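Local coordinates for protein endo-beta-mannanase (Rhizomucor miehei, PDB 4QP0) that probably hydrolyses internal beta-1,4-mannosidic linkages in mannans, galactomannans and glucomannans, as a secreted glycoside hydrolase family 5 enzyme, at residues F168-A173 with E204-I209; A197-I202 with D242-L247; Q325-V328 with T332-G335. One frame throughout, in Å; residues are numbered along the deposited sequence.

How the interactions relate
All three contacts belong to one TIM-barrel chain. Interactions 1 and 2 are neighbours, their centres about 12 Å apart, and share helix 192-209: its C-terminal end lies against strand 167-171 in interaction 1, while an earlier turn meets helix 241-245 in interaction 2. Ile172 joins the two by packing on Trp198, Ile199 and Ile202. Their segments alternate along the chain. Interaction 3 comes later, across the centre of the chain; its centre is about 28 Å from interaction 1 and 32 Å from interaction 2. Interaction 1 thus joins a barrel strand to the helix layer, interaction 2 joins parts of that layer, and interaction 3 shapes a loop after strand 320-323.

Interaction 1: residues F168-A173 with E204-I209; sequences FGWEIA and EYIKSI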
loop_
_atom_site.group_PDB
_atom_site.type_symbol
_atom_site.label_atom_id
_atom_site.label_comp_id
_atom_site.label_asym_id
_atom_site.label_seq_id
_atom_site.Cartn_x
_atom_site.Cartn_y
_atom_site.Cartn_z
ATOM N N PHE A 168 -2.887 -2.650 -10.695
ATOM C CA PHE A 168 -1.602 -1.967 -10.854
ATOM C C PHE A 168 -0.473 -2.888 -10.423
ATOM O O PHE A 168 0.504 -3.072 -11.155
ATOM C CB PHE A 168 -1.585 -0.706 -9.997
ATOM C CG PHE A 168 -0.388 0.179 -10.208
ATOM C CD1 PHE A 168 -0.512 1.371 -10.913
ATOM C CD2 PHE A 168 0.854 -0.144 -9.654
ATOM C CE1 PHE A 168 0.578 2.208 -11.099
ATOM C CE2 PHE A 168 1.946 0.691 -9.837
ATOM C CZ PHE A 168 1.805 1.870 -10.557
ATOM N N GLY A 169 -0.600 -3.455 -9.225
ATOM C CA GLY A 169 0.431 -4.325 -8.701
ATOM C C GLY A 169 0.104 -4.765 -7.300
ATOM O O GLY A 169 -0.795 -4.216 -6.668
ATOM N N TRP A 170 0.842 -5.765 -6.828
ATOM C CA TRP A 170 0.694 -6.314 -5.472
ATOM C C TRP A 170 1.638 -5.723 -4.462
ATOM O O TRP A 170 2.808 -5.489 -4.755
ATOM C CB TRP A 170 0.921 -7.818 -5.501
ATOM C CG TRP A 170 0.050 -8.514 -6.502
ATOM C CD1 TRP A 170 0.439 -9.105 -7.696
ATOM C CD2 TRP A 170 -1.407 -8.689 -6.437
ATOM N NE1 TRP A 170 -0.646 -9.631 -8.358
ATOM C CE2 TRP A 170 -1.787 -9.417 -7.656
ATOM C CE3 TRP A 170 -2.396 -8.341 -5.522
ATOM C CZ2 TRP A 170 -3.106 -9.767 -7.925
ATOM C CZ3 TRP A 170 -3.721 -8.705 -5.797
ATOM C CH2 TRP A 170 -4.068 -9.400 -6.971
ATOM N N GLU A 171 1.142 -5.495 -3.250
ATOM C CA GLU A 171 2.002 -5.134 -2.137
ATOM C C GLU A 171 1.935 -6.219 -1.085
ATOM O O GLU A 171 0.844 -6.660 -0.705
ATOM C CB GLU A 171 1.584 -3.798 -1.532
ATOM C CG GLU A 171 1.560 -2.655 -2.525
ATOM C CD GLU A 171 1.728 -1.312 -1.858
ATOM O OE1 GLU A 171 1.038 -1.044 -0.844
ATOM O OE2 GLU A 171 2.568 -0.530 -2.352
ATOM N N ILE A 172 3.109 -6.640 -0.620
ATOM C CA ILE A 172 3.250 -7.726 0.365
ATOM C C ILE A 172 2.473 -7.462 1.662
ATOM O O ILE A 172 1.604 -8.250 2.046
ATOM C CB ILE A 172 4.738 -7.993 0.702
ATOM C CG1 ILE A 172 5.482 -8.522 -0.532
ATOM C CG2 ILE A 172 4.857 -8.959 1.879
ATOM C CD1 ILE A 172 6.994 -8.455 -0.431
ATOM N N ALA A 173 2.798 -6.354 2.327
ATOM C CA ALA A 173 2.168 -5.983 3.582
ATOM C C ALA A 173 2.222 -4.480 3.804
ATOM O O ALA A 173 3.104 -3.795 3.290
ATOM C CB ALA A 173 2.838 -6.703 4.739
ATOM N N GLU A 204 9.284 -13.077 -4.323
ATOM C CA GLU A 204 9.611 -14.135 -5.280
ATOM C C GLU A 204 8.451 -15.112 -5.442
ATOM O O GLU A 204 8.136 -15.513 -6.559
ATOM C CB GLU A 204 10.914 -14.858 -4.922
ATOM C CG GLU A 204 12.161 -14.112 -5.388
ATOM C CD GLU A 204 13.459 -14.635 -4.775
ATOM O OE1 GLU A 204 13.427 -15.639 -4.019
ATOM O OE2 GLU A 204 14.522 -14.026 -5.050
ATOM N N TYR A 205 7.796 -15.466 -4.340
ATOM C CA TYR A 205 6.621 -16.338 -4.419
ATOM C C TYR A 205 5.505 -15.710 -5.260
ATOM O O TYR A 205 4.886 -16.402 -6.070
ATOM C CB TYR A 205 6.106 -16.734 -3.033
ATOM C CG TYR A 205 4.919 -17.679 -3.082
ATOM C CD1 TYR A 205 5.083 -19.027 -3.427
ATOM C CD2 TYR A 205 3.626 -17.226 -2.791
ATOM C CE1 TYR A 205 3.996 -19.891 -3.481
ATOM C CE2 TYR A 205 2.533 -18.080 -2.841
ATOM C CZ TYR A 205 2.724 -19.411 -3.181
ATOM O OH TYR A 205 1.642 -20.259 -3.230
ATOM N N ILE A 206 5.254 -14.413 -5.069
ATOM C CA ILE A 206 4.306 -13.686 -5.923
ATOM C C ILE A 206 4.760 -13.747 -7.384
ATOM O O ILE A 206 3.955 -14.057 -8.266
ATOM C CB ILE A 206 4.087 -12.217 -5.469
ATOM C CG1 ILE A 206 3.398 -12.178 -4.102
ATOM C CG2 ILE A 206 3.267 -11.434 -6.496
ATOM C CD1 ILE A 206 3.362 -10.804 -3.466
ATOM N N LYS A 207 6.041 -13.495 -7.639
ATOM C CA LYS A 207 6.556 -13.511 -9.010
ATOM C C LYS A 207 6.429 -14.861 -9.735
ATOM O O LYS A 207 6.220 -14.891 -10.952
ATOM C CB LYS A 207 7.999 -12.999 -9.063
ATOM C CG LYS A 207 8.135 -11.489 -8.888
ATOM C CD LYS A 207 7.573 -10.705 -10.072
ATOM C CE LYS A 207 7.867 -9.224 -9.913
ATOM N NZ LYS A 207 7.666 -8.478 -11.181
ATOM N N SER A 208 6.537 -15.967 -8.992
ATOM C CA SER A 208 6.426 -17.309 -9.576
ATOM C C SER A 208 5.012 -17.644 -10.058
ATOM O O SER A 208 4.853 -18.337 -11.060
ATOM C CB SER A 208 6.961 -18.391 -8.615
ATOM O OG SER A 208 6.073 -18.638 -7.535
ATOM N N ILE A 209 3.988 -17.158 -9.358
ATOM C CA ILE A 209 2.604 -17.269 -9.847
ATOM C C ILE A 209 2.265 -16.188 -10.890
ATOM O O ILE A 209 1.733 -16.481 -11.963
ATOM C CB ILE A 209 1.573 -17.203 -8.698
ATOM C CG1 ILE A 209 1.842 -18.294 -7.639
ATOM C CG2 ILE A 209 0.152 -17.282 -9.244
ATOM C CD1 ILE A 209 1.329 -19.677 -7.994
#
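Trp170 and Ile172 meet Ile206 in a small, buried apolar contact that fastens barrel strand 167-171 to the end of the helix that follows it, helix 192-209. It lies between the inner ring of strands and the outer layer of helices, and Ile206 is the one residue of the helix segment that reaches both partners. The closest approach brings its CG2 methyl to 3.9 Å from Trp170 CD1, on the pyrrole part of the indole, the two side chains slanting across each other. The other branch of Ile206 runs out extended (chi2 170°), placing CD1 4.3 Å from Ile172 CG1, a looser touch. A beta-branched side chain suits this place because its two arms reach two different residues of 168-173.

Trp170 points its CB at the helix, and a chi1 of -54°, which puts CG anti to the carbonyl carbon, helps set the pyrrole side of the ring toward Ile206. Its NE1 is bonded to Asp210, just past the helix segment, while the ring also meets His213 and Leu150. The one polar atom of this large apolar group is thus satisfied in a buried setting. Trp170 faces the helices, whereas Glu171, next in sequence, points the other way, to a salt bridge with Arg53 and a hydrogen bond with Thr106. The contact itself rests on apolar dispersion and the exclusion of water; the separate bond of Trp170 NE1 to Asp210 should help hold the ring in place.

Interaction 2: residues A197-I202 with D242-L247; sequences AWIKEI and DAILAL
Leu247 leans against Ile199 and Lys200 because its chi1 of -61° sets CG anti to its carbonyl carbon and a chi2 of 172° turns the fork so that CD1 and CD2 both face the neighbouring helix. Ile199 meets it with CG2, while Lys200, whose CG lies anti to its backbone N (chi1 -176°), runs its aliphatic chain past the leucine.

The two methyls of Leu247 divide the work. CD1 sits 3.9 Å from Ile199 CG2 and, at 3.8 Å from Lys200 CA, rests on the helix backbone itself, whereas CD2 rests against the lysine methylenes, 3.9 Å from Lys200 CG and 4.0 Å from Lys200 CD. Leucine fits because a forked end can cover both residues at once. It crosses Ile199 at about a right angle. Deeper in, Ile199 CG2 also faces Ile244 CG1 across a looser 4.5 Å, and both isoleucines touch Val217 of a nearby loop.

Lys200 is suited to the margin of such a contact: its methylenes pack, then the chain bends at its last torsion and carries the ammonium off to Glu204, one turn along the same helix, in a salt bridge. Leu247 follows the short helix, its N bonded to Ile244 O at 3.0 Å, and that turn of backbone brings its side chain round to face helix 192-209. Helix 192-209 thus meets helix 241-245 and the residues after it, as consecutive outer helices do in the (beta/alpha)8 barrel of family 5 glycoside hydrolases.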
loop_
_atom_site.group_PDB
_atom_site.type_symbol
_atom_site.label_atom_id
_atom_site.label_comp_id
_atom_site.label_asym_id
_atom_site.label_seq_id
_atom_site.Cartn_x
_atom_site.Cartn_y
_atom_site.Cartn_z
ATOM N N ALA A 197 14.944 -10.602 4.079
ATOM C CA ALA A 197 14.861 -11.976 3.573
ATOM C C ALA A 197 13.408 -12.468 3.457
ATOM O O ALA A 197 13.047 -13.143 2.496
ATOM C CB ALA A 197 15.696 -12.918 4.432
ATOM N N TRP A 198 12.578 -12.110 4.428
ATOM C CA TRP A 198 11.154 -12.410 4.359
ATOM C C TRP A 198 10.515 -11.708 3.195
ATOM O O TRP A 198 9.681 -12.282 2.501
ATOM C CB TRP A 198 10.470 -12.028 5.667
ATOM C CG TRP A 198 8.965 -12.118 5.619
ATOM C CD1 TRP A 198 8.181 -13.261 5.702
ATOM C CD2 TRP A 198 8.010 -11.010 5.473
ATOM N NE1 TRP A 198 6.847 -12.949 5.619
ATOM C CE2 TRP A 198 6.672 -11.619 5.487
ATOM C CE3 TRP A 198 8.122 -9.634 5.346
ATOM C CZ2 TRP A 198 5.517 -10.860 5.361
ATOM C CZ3 TRP A 198 6.950 -8.877 5.233
ATOM C CH2 TRP A 198 5.681 -9.476 5.244
ATOM N N ILE A 199 10.919 -10.464 2.956
ATOM C CA ILE A 199 10.423 -9.688 1.810
ATOM C C ILE A 199 10.852 -10.338 0.500
ATOM O O ILE A 199 10.101 -10.333 -0.475
ATOM C CB ILE A 199 10.950 -8.236 1.837
ATOM C CG1 ILE A 199 10.411 -7.478 3.061
ATOM C CG2 ILE A 199 10.647 -7.512 0.525
ATOM C CD1 ILE A 199 8.938 -7.118 2.994
ATOM N N LYS A 200 12.065 -10.889 0.494
ATOM C CA LYS A 200 12.652 -11.487 -0.701
ATOM C C LYS A 200 11.817 -12.667 -1.195
ATOM O O LYS A 200 11.363 -12.662 -2.346
ATOM C CB LYS A 200 14.096 -11.918 -0.419
ATOM C CG LYS A 200 14.860 -12.462 -1.617
ATOM C CD LYS A 200 16.312 -12.710 -1.245
ATOM C CE LYS A 200 17.164 -13.021 -2.464
ATOM N NZ LYS A 200 16.978 -14.424 -2.919
ATOM N N GLU A 201 11.597 -13.654 -0.321
ATOM C CA GLU A 201 10.929 -14.895 -0.717
ATOM C C GLU A 201 9.430 -14.744 -0.978
ATOM O O GLU A 201 8.884 -15.426 -1.844
ATOM C CB GLU A 201 11.203 -16.021 0.291
ATOM C CG GLU A 201 10.278 -16.050 1.496
ATOM C CD GLU A 201 10.374 -17.353 2.265
ATOM O OE1 GLU A 201 10.450 -17.296 3.514
ATOM O OE2 GLU A 201 10.380 -18.431 1.624
ATOM N N ILE A 202 8.768 -13.865 -0.231
ATOM C CA ILE A 202 7.355 -13.570 -0.473
ATOM C C ILE A 202 7.175 -12.890 -1.829
ATOM O O ILE A 202 6.292 -13.265 -2.599
ATOM C CB ILE A 202 6.730 -12.718 0.657
ATOM C CG1 ILE A 202 6.689 -13.508 1.980
ATOM C CG2 ILE A 202 5.338 -12.226 0.279
ATOM C CD1 ILE A 202 5.901 -14.801 1.942
ATOM N N ASP A 242 16.880 0.519 1.214
ATOM C CA ASP A 242 17.943 0.228 0.241
ATOM C C ASP A 242 18.006 -1.252 -0.148
ATOM O O ASP A 242 18.047 -1.588 -1.338
ATOM C CB ASP A 242 19.309 0.701 0.759
ATOM C CG ASP A 242 19.403 2.224 0.866
ATOM O OD1 ASP A 242 18.859 2.935 -0.014
ATOM O OD2 ASP A 242 20.027 2.705 1.839
ATOM N N ALA A 243 18.001 -2.135 0.849
ATOM C CA ALA A 243 18.096 -3.564 0.575
ATOM C C ALA A 243 16.837 -4.090 -0.117
ATOM O O ALA A 243 16.906 -5.065 -0.875
ATOM C CB ALA A 243 18.394 -4.355 1.849
ATOM N N ILE A 244 15.697 -3.446 0.137
ATOM C CA ILE A 244 14.430 -3.840 -0.485
ATOM C C ILE A 244 14.432 -3.473 -1.964
ATOM O O ILE A 244 14.226 -4.331 -2.825
ATOM C CB ILE A 244 13.215 -3.217 0.239
ATOM C CG1 ILE A 244 12.997 -3.886 1.601
ATOM C CG2 ILE A 244 11.954 -3.332 -0.607
ATOM C CD1 ILE A 244 12.200 -3.044 2.580
ATOM N N LEU A 245 14.686 -2.198 -2.257
ATOM C CA LEU A 245 14.751 -1.715 -3.631
ATOM C C LEU A 245 15.849 -2.412 -4.467
ATOM O O LEU A 245 15.794 -2.421 -5.690
ATOM C CB LEU A 245 14.949 -0.198 -3.629
ATOM C CG LEU A 245 14.516 0.568 -4.876
ATOM C CD1 LEU A 245 13.023 0.400 -5.101
ATOM C CD2 LEU A 245 14.883 2.046 -4.770
ATOM N N ALA A 246 16.830 -3.021 -3.808
ATOM C CA ALA A 246 17.894 -3.743 -4.512
ATOM C C ALA A 246 17.491 -5.152 -4.956
ATOM O O ALA A 246 18.184 -5.761 -5.775
ATOM C CB ALA A 246 19.142 -3.799 -3.657
ATOM N N LEU A 247 16.388 -5.665 -4.413
ATOM C CA LEU A 247 15.870 -6.981 -4.794
ATOM C C LEU A 247 15.262 -6.931 -6.191
ATOM O O LEU A 247 14.449 -6.048 -6.499
ATOM C CB LEU A 247 14.809 -7.466 -3.796
ATOM C CG LEU A 247 15.165 -7.684 -2.324
ATOM C CD1 LEU A 247 13.901 -7.978 -1.521
ATOM C CD2 LEU A 247 16.175 -8.808 -2.169
#

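Interaction 3: residues Q325-V328 with T332-G335; sequences QIAV and TMDG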
loop_
_atom_site.group_PDB
_atom_site.type_symbol
_atom_site.label_atom_id
_atom_site.label_comp_id
_atom_site.label_asym_id
_atom_site.label_seq_id
_atom_site.Cartn_x
_atom_site.Cartn_y
_atom_site.Cartn_z
ATOM N N GLN A 325 -6.413 10.538 2.945
ATOM C CA GLN A 325 -7.104 9.547 2.114
ATOM C C GLN A 325 -8.392 10.158 1.592
ATOM O O GLN A 325 -8.912 11.101 2.189
ATOM C CB GLN A 325 -7.435 8.290 2.921
ATOM C CG GLN A 325 -8.413 8.512 4.067
ATOM C CD GLN A 325 -8.674 7.234 4.846
ATOM O OE1 GLN A 325 -8.712 6.140 4.283
ATOM N NE2 GLN A 325 -8.860 7.371 6.148
ATOM N N ILE A 326 -8.911 9.625 0.490
ATOM C CA ILE A 326 -10.198 10.101 -0.018
ATOM C C ILE A 326 -11.367 9.628 0.863
ATOM O O ILE A 326 -11.348 8.521 1.411
ATOM C CB ILE A 326 -10.419 9.754 -1.515
ATOM C CG1 ILE A 326 -11.555 10.617 -2.105
ATOM C CG2 ILE A 326 -10.653 8.262 -1.711
ATOM C CD1 ILE A 326 -11.813 10.403 -3.583
ATOM N N ALA A 327 -12.375 10.483 1.003
ATOM C CA ALA A 327 -13.486 10.222 1.908
ATOM C C ALA A 327 -14.824 10.125 1.196
ATOM O O ALA A 327 -15.358 11.129 0.724
ATOM C CB ALA A 327 -13.543 11.291 2.991
ATOM N N VAL A 328 -15.348 8.906 1.116
ATOM C CA VAL A 328 -16.715 8.658 0.676
ATOM C C VAL A 328 -17.340 7.669 1.655
ATOM O O VAL A 328 -16.797 6.578 1.856
ATOM C CB VAL A 328 -16.767 8.081 -0.753
ATOM N N THR A 332 -14.594 13.809 7.771
ATOM C CA THR A 332 -13.225 14.027 8.241
ATOM C C THR A 332 -12.559 12.682 8.560
ATOM O O THR A 332 -11.328 12.591 8.605
ATOM C CB THR A 332 -13.188 14.928 9.493
ATOM N N MET A 333 -13.393 11.658 8.773
ATOM C CA MET A 333 -12.970 10.279 9.046
ATOM C C MET A 333 -11.981 10.183 10.204
ATOM O O MET A 333 -12.345 10.424 11.351
ATOM C CB MET A 333 -12.413 9.610 7.783
ATOM C CG MET A 333 -13.444 9.396 6.686
ATOM S SD MET A 333 -12.810 8.426 5.304
ATOM C CE MET A 333 -12.562 6.827 6.081
ATOM N N ASP A 334 -10.732 9.850 9.896
ATOM C CA ASP A 334 -9.697 9.720 10.915
ATOM C C ASP A 334 -8.904 11.013 11.121
ATOM O O ASP A 334 -7.945 11.037 11.887
ATOM C CB ASP A 334 -8.751 8.565 10.566
ATOM C CG ASP A 334 -7.946 8.812 9.279
ATOM O OD1 ASP A 334 -8.225 9.782 8.530
ATOM O OD2 ASP A 334 -7.018 8.016 9.017
ATOM N N GLY A 335 -9.308 12.083 10.442
ATOM C CA GLY A 335 -8.576 13.347 10.481
ATOM C C GLY A 335 -7.927 13.656 9.144
ATOM O O GLY A 335 -7.743 14.825 8.783
#
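The tight turn from Thr332 to Gly335 sets Met333 and Asp334 against Gln325 and Ala327. Thr332 supplies the carbonyl that closes the turn, its O accepting from Gly335 N at 2.8 Å. Met333 follows with a positive phi of 53°, as the type II' geometry requires, and sends its long chain over to the segment 325-328: SD lies 3.8 Å from Ala327 CB, and the final bend of the chain swings CE to 3.7 Å from Gln325 NE2, the methionine crossing the glutamine at about a right angle. The short methyl of Ala327 lets the sulfur come close to the backbone, with SD 3.9 Å from Ala327 CA.

Backbone bonds from Gln325 to Phe336 and Ile338, and from Ala327 to Ile338, hold the two arms of this loop together beyond barrel strand 320-323, and the Cys330-Cys339 disulfide links them as well. A cis peptide precedes Gln325, a feature known at the end of this barrel strand in related glycosidases.

Asp334 comes next, its OD1 taking a weak hydrogen bond from Gln325 NE2 (3.4 Å, 150°), with the amide and carboxylate planes turned 50° apart. Its firmer partners are Phe336 N for OD1 and Trp324 NE1 for OD2, so a carboxylate with two oxygens serves several donors here. Gly335, whose backbone angles would jam a CB against the carbonyl O of Asp334 and so call for glycine, ends the turn and offers its O to Arg302.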